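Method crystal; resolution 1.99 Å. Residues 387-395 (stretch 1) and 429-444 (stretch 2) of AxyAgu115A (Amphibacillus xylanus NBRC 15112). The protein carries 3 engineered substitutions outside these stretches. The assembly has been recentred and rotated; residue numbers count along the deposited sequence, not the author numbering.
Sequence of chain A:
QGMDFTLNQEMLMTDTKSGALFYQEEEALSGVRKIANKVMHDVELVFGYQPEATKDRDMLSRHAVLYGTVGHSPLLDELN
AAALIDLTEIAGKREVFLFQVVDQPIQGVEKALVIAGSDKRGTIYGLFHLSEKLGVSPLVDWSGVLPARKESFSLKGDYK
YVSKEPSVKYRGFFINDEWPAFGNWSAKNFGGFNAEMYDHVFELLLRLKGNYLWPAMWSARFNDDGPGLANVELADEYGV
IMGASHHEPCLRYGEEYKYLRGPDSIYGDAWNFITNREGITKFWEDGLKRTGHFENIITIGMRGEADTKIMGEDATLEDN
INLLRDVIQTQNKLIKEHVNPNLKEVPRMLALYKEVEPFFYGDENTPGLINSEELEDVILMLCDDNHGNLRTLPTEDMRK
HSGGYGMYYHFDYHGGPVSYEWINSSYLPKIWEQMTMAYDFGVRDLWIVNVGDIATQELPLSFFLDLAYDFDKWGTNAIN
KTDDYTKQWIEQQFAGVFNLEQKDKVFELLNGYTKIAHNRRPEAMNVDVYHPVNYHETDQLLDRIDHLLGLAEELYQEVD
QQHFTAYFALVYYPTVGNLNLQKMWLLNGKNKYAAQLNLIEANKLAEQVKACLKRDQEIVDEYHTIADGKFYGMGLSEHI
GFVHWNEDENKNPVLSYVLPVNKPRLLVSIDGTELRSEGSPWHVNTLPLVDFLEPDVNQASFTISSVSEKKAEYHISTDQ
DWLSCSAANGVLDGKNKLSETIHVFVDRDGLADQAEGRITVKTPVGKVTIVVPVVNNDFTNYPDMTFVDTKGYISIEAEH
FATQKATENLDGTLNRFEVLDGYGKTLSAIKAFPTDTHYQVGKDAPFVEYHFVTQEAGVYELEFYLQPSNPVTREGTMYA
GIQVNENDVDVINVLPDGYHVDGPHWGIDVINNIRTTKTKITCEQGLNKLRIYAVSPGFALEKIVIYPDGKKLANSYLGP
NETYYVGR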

# COMPACT_ATOMS: atom_id res chain seq x y z
N HIS A 387 12.45 18.75 20.59
CA HIS A 387 12.34 17.31 20.69
C HIS A 387 13.34 16.73 21.67
O HIS A 387 13.53 15.51 21.69
N GLY A 388 13.98 17.57 22.48
CA GLY A 388 14.84 17.06 23.51
C GLY A 388 16.30 16.94 23.12
O GLY A 388 17.08 16.35 23.89
N ASN A 389 16.69 17.51 21.99
CA ASN A 389 18.08 17.56 21.55
C ASN A 389 18.54 19.01 21.63
O ASN A 389 17.92 19.88 21.03
N LEU A 390 19.61 19.26 22.39
CA LEU A 390 20.13 20.62 22.44
C LEU A 390 20.48 21.10 21.04
O LEU A 390 20.67 20.31 20.11
N ARG A 391 20.59 22.42 20.91
CA ARG A 391 21.11 23.08 19.72
C ARG A 391 22.50 23.61 20.03
O ARG A 391 23.33 22.89 20.60
N THR A 392 22.81 24.84 19.65
CA THR A 392 24.15 25.35 19.94
C THR A 392 24.26 25.70 21.42
O THR A 392 23.26 25.87 22.13
N LEU A 393 25.50 25.79 21.88
CA LEU A 393 25.83 25.94 23.28
C LEU A 393 26.97 26.95 23.37
O LEU A 393 27.65 27.21 22.37
N PRO A 394 27.21 27.52 24.55
CA PRO A 394 28.25 28.56 24.65
C PRO A 394 29.64 28.05 24.30
O PRO A 394 30.08 26.99 24.77
N THR A 395 30.34 28.80 23.43
CA THR A 395 31.77 28.64 23.27
C THR A 395 32.47 29.18 24.52
O THR A 395 31.88 29.87 25.37
N PRO A 429 17.94 8.55 30.87
CA PRO A 429 19.31 8.59 30.34
C PRO A 429 19.54 9.67 29.32
O PRO A 429 20.62 10.27 29.29
N LYS A 430 18.56 9.90 28.45
CA LYS A 430 18.67 10.96 27.46
C LYS A 430 18.63 12.33 28.12
O LYS A 430 19.43 13.22 27.78
N ILE A 431 17.71 12.53 29.05
CA ILE A 431 17.65 13.81 29.77
C ILE A 431 18.96 14.08 30.48
O ILE A 431 19.46 15.22 30.47
N TRP A 432 19.51 13.06 31.16
CA TRP A 432 20.78 13.24 31.86
C TRP A 432 21.87 13.64 30.88
O TRP A 432 22.63 14.58 31.13
N GLU A 433 21.96 12.94 29.74
CA GLU A 433 23.04 13.21 28.80
C GLU A 433 22.94 14.63 28.23
O GLU A 433 23.94 15.32 28.08
N GLN A 434 21.75 15.04 27.85
CA GLN A 434 21.60 16.37 27.26
C GLN A 434 21.79 17.46 28.31
O GLN A 434 22.51 18.45 28.09
N MET A 435 21.09 17.35 29.45
CA MET A 435 21.16 18.45 30.42
C MET A 435 22.51 18.51 31.12
O MET A 435 22.95 19.61 31.46
N THR A 436 23.22 17.37 31.32
CA THR A 436 24.57 17.53 31.86
C THR A 436 25.51 18.15 30.84
O THR A 436 26.43 18.87 31.22
N MET A 437 25.31 17.86 29.55
CA MET A 437 26.14 18.53 28.55
C MET A 437 25.91 20.05 28.57
O MET A 437 26.87 20.83 28.42
N ALA A 438 24.66 20.48 28.73
CA ALA A 438 24.38 21.92 28.80
C ALA A 438 25.09 22.56 29.99
O ALA A 438 25.71 23.63 29.87
N TYR A 439 25.09 21.87 31.14
CA TYR A 439 25.83 22.37 32.29
C TYR A 439 27.33 22.40 32.02
O TYR A 439 28.02 23.36 32.39
N ASP A 440 27.86 21.34 31.41
CA ASP A 440 29.28 21.29 31.06
C ASP A 440 29.69 22.43 30.14
O ASP A 440 30.84 22.88 30.17
N PHE A 441 28.80 22.87 29.26
CA PHE A 441 29.12 24.00 28.41
C PHE A 441 28.83 25.35 29.08
O PHE A 441 28.84 26.38 28.41
N GLY A 442 28.51 25.35 30.37
CA GLY A 442 28.34 26.60 31.09
C GLY A 442 26.93 27.16 31.05
O GLY A 442 26.77 28.37 31.23
N VAL A 443 25.92 26.34 30.85
CA VAL A 443 24.52 26.78 30.90
C VAL A 443 24.02 26.49 32.31
O VAL A 443 23.55 25.38 32.59
N ARG A 444 24.08 27.48 33.18
CA ARG A 444 23.93 27.21 34.60
C ARG A 444 23.04 28.19 35.33
O ARG A 444 22.83 28.01 36.53

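The irregular segment 387-395 lies along the helix that ends at Asp440 and the turn that follows it, and the contact sorts by chemistry along its length: polar atoms are paired at the Lys430 end, and apolar groups pack at the Phe441 end.

Lys430 points toward the loop and, with chi1 t, chi2 p, chi3 t and chi4 m, delivers its ammonium to a buried site. Lys430 NZ donates to Asn389 OD1 at 2.9 Å and to water 1 at 2.7 Å, and it has a further partner elsewhere in the structure. Water 1 in turn donates to His387 O at 2.7 Å, so a carbonyl that the lysine does not bond directly is satisfied through it. Asn389 (chi1 m) leaves its backbone sideways, yet its end comes nearer the helix; while OD1 accepts from the lysine, ND2 is bonded just outside these stretches. Gly388 has phi/psi of 93/12, where a CB would be jammed against the preceding carbonyl, so the backbone alone calls for glycine.

One turn further along the helix, Gln434 folds back with chi1 and chi2 both m and uses both ends of its amide. Gln434 OE1 takes the backbone proton of Leu390 N at 2.8 Å, nearly straight at 173°, giving a loop without regular structure an acceptor for its buried NH. On the other side of the amide, Gln434 NE2 donates to Glu433 OE1 at 2.5 Å, which helps set the amide's orientation. Water 2 sits nearby, 2.7 Å from Leu390 O and 3.5 Å from Gln434 OE1; the longer bond is weak, and once atoms elsewhere in the structure are counted, water 2 has more acceptors in reach than protons.

Beyond this pair the contact turns apolar. Leu390 (m, t) points toward the helix, and its CD1 lies 3.8 Å from Ala438 CB and 4.4 Å from Met437 CB. Leu393, again m, t, places CD1 over one face of the Phe441 ring, 3.8 Å from the centroid and 20° off the normal, a CH-pi contact; the same CD1 is 4.3 Å from Met437 CG, while CD2 reaches Val443 CG2 at 4.3 Å.

Phe441 (chi1 m) is the first residue to leave helical angles, and its CA-to-CB bond points toward the loop. Pro394 O lies near the ring plane, 3.5 Å from Phe441 CD2, at the edge rather than the face. The proline ring packs through Pro394 CD against Phe441 CB at 4.1 Å and Val443 CG2 at 3.6 Å, with Val443 in its t rotamer.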

# COMPACT_ATOMS: atom_id res chain seq x y z
CB HIS A 387 12.48 16.70 19.31
CG HIS A 387 11.31 17.03 18.46
ND1 HIS A 387 10.25 16.16 18.29
CD2 HIS A 387 10.98 18.17 17.81
CE1 HIS A 387 9.33 16.74 17.54
NE2 HIS A 387 9.74 17.97 17.24
CB ASN A 389 18.21 17.05 20.12
CG ASN A 389 17.53 15.71 19.95
OD1 ASN A 389 18.00 14.68 20.50
ND2 ASN A 389 16.43 15.69 19.18
CB LEU A 390 21.38 20.72 23.31
CG LEU A 390 21.25 20.10 24.71
CD1 LEU A 390 22.52 20.39 25.54
CD2 LEU A 390 20.00 20.56 25.46
CB ARG A 391 20.13 24.20 19.29
CG ARG A 391 18.74 23.62 18.94
CD ARG A 391 17.74 24.76 18.57
NE ARG A 391 18.19 25.42 17.36
CZ ARG A 391 17.64 26.52 16.85
NH1 ARG A 391 16.61 27.10 17.46
NH2 ARG A 391 18.14 27.04 15.74
CB THR A 392 24.49 26.57 19.11
OG1 THR A 392 23.64 27.64 19.49
CG2 THR A 392 24.34 26.24 17.64
CB LEU A 393 26.25 24.58 23.87
CG LEU A 393 25.14 23.50 23.96
CD1 LEU A 393 25.77 22.17 24.41
CD2 LEU A 393 23.95 23.90 24.89
CB PRO A 394 28.16 29.00 26.12
CG PRO A 394 26.76 28.63 26.55
CD PRO A 394 26.49 27.33 25.82
CB THR A 395 32.28 29.42 22.07
OG1 THR A 395 32.07 30.83 22.30
CG2 THR A 395 31.53 29.04 20.82
CB PRO A 429 19.48 7.19 29.71
CG PRO A 429 18.62 6.32 30.60
CD PRO A 429 17.40 7.16 30.89
CB LYS A 430 17.52 10.82 26.46
CG LYS A 430 17.35 11.99 25.48
CD LYS A 430 18.34 11.92 24.36
CE LYS A 430 18.04 13.01 23.30
NZ LYS A 430 17.09 12.58 22.23
CB ILE A 431 16.47 13.84 30.77
CG1 ILE A 431 15.15 13.66 30.04
CG2 ILE A 431 16.42 15.17 31.53
CD1 ILE A 431 13.99 13.33 31.01
CB TRP A 432 21.16 11.96 32.63
CG TRP A 432 22.49 12.05 33.31
CD1 TRP A 432 22.71 12.42 34.60
CD2 TRP A 432 23.78 11.81 32.73
NE1 TRP A 432 24.05 12.41 34.87
CE2 TRP A 432 24.73 12.02 33.74
CE3 TRP A 432 24.22 11.41 31.46
CZ2 TRP A 432 26.10 11.87 33.53
CZ3 TRP A 432 25.58 11.26 31.25
CH2 TRP A 432 26.50 11.48 32.28
CB GLU A 433 23.02 12.18 27.66
CG GLU A 433 24.18 12.29 26.69
CD GLU A 433 23.77 12.97 25.38
OE1 GLU A 433 22.55 13.00 25.09
OE2 GLU A 433 24.66 13.47 24.65
CB GLN A 434 20.23 16.49 26.59
CG GLN A 434 20.03 15.57 25.40
CD GLN A 434 20.92 15.96 24.24
OE1 GLN A 434 20.82 17.05 23.71
NE2 GLN A 434 21.82 15.06 23.85
CB MET A 435 20.03 18.35 31.45
CG MET A 435 18.61 18.69 30.88
SD MET A 435 18.52 20.15 29.82
CE MET A 435 18.90 21.50 31.02
CB THR A 436 25.17 16.21 32.36
OG1 THR A 436 25.22 15.24 31.29
CG2 THR A 436 24.33 15.67 33.51
CB MET A 437 25.83 17.97 27.18
CG MET A 437 26.81 18.42 26.15
SD MET A 437 26.48 17.57 24.62
CE MET A 437 27.77 18.21 23.58
CB ALA A 438 22.88 22.14 28.89
CB TYR A 439 25.53 21.49 33.51
CG TYR A 439 25.99 22.05 34.82
CD1 TYR A 439 27.31 21.89 35.24
CD2 TYR A 439 25.10 22.72 35.66
CE1 TYR A 439 27.74 22.40 36.48
CE2 TYR A 439 25.52 23.22 36.88
CZ TYR A 439 26.84 23.05 37.28
OH TYR A 439 27.24 23.54 38.50
CB ASP A 440 29.60 19.95 30.39
CG ASP A 440 29.41 18.71 31.33
OD1 ASP A 440 29.37 18.88 32.59
OD2 ASP A 440 29.32 17.56 30.79
CB PHE A 441 28.35 23.93 27.09
CG PHE A 441 28.98 23.02 26.04
CD1 PHE A 441 28.89 21.65 26.15
CD2 PHE A 441 29.64 23.57 24.93
CE1 PHE A 441 29.43 20.81 25.19
CE2 PHE A 441 30.18 22.76 23.96
CZ PHE A 441 30.07 21.37 24.08
CB VAL A 443 23.64 26.09 29.86
CG1 VAL A 443 22.18 26.65 29.96
CG2 VAL A 443 24.19 26.34 28.46
CB ARG A 444 25.30 27.20 35.28
CG ARG A 444 26.16 26.06 34.81
CD ARG A 444 27.55 26.13 35.36
NE ARG A 444 28.40 25.16 34.68
CZ ARG A 444 29.66 24.92 35.00
NH1 ARG A 444 30.23 25.57 36.02
NH2 ARG A 444 30.36 24.04 34.30
O HOH W 1 14.68 13.45 23.10
O HOH W 2 21.91 17.92 20.53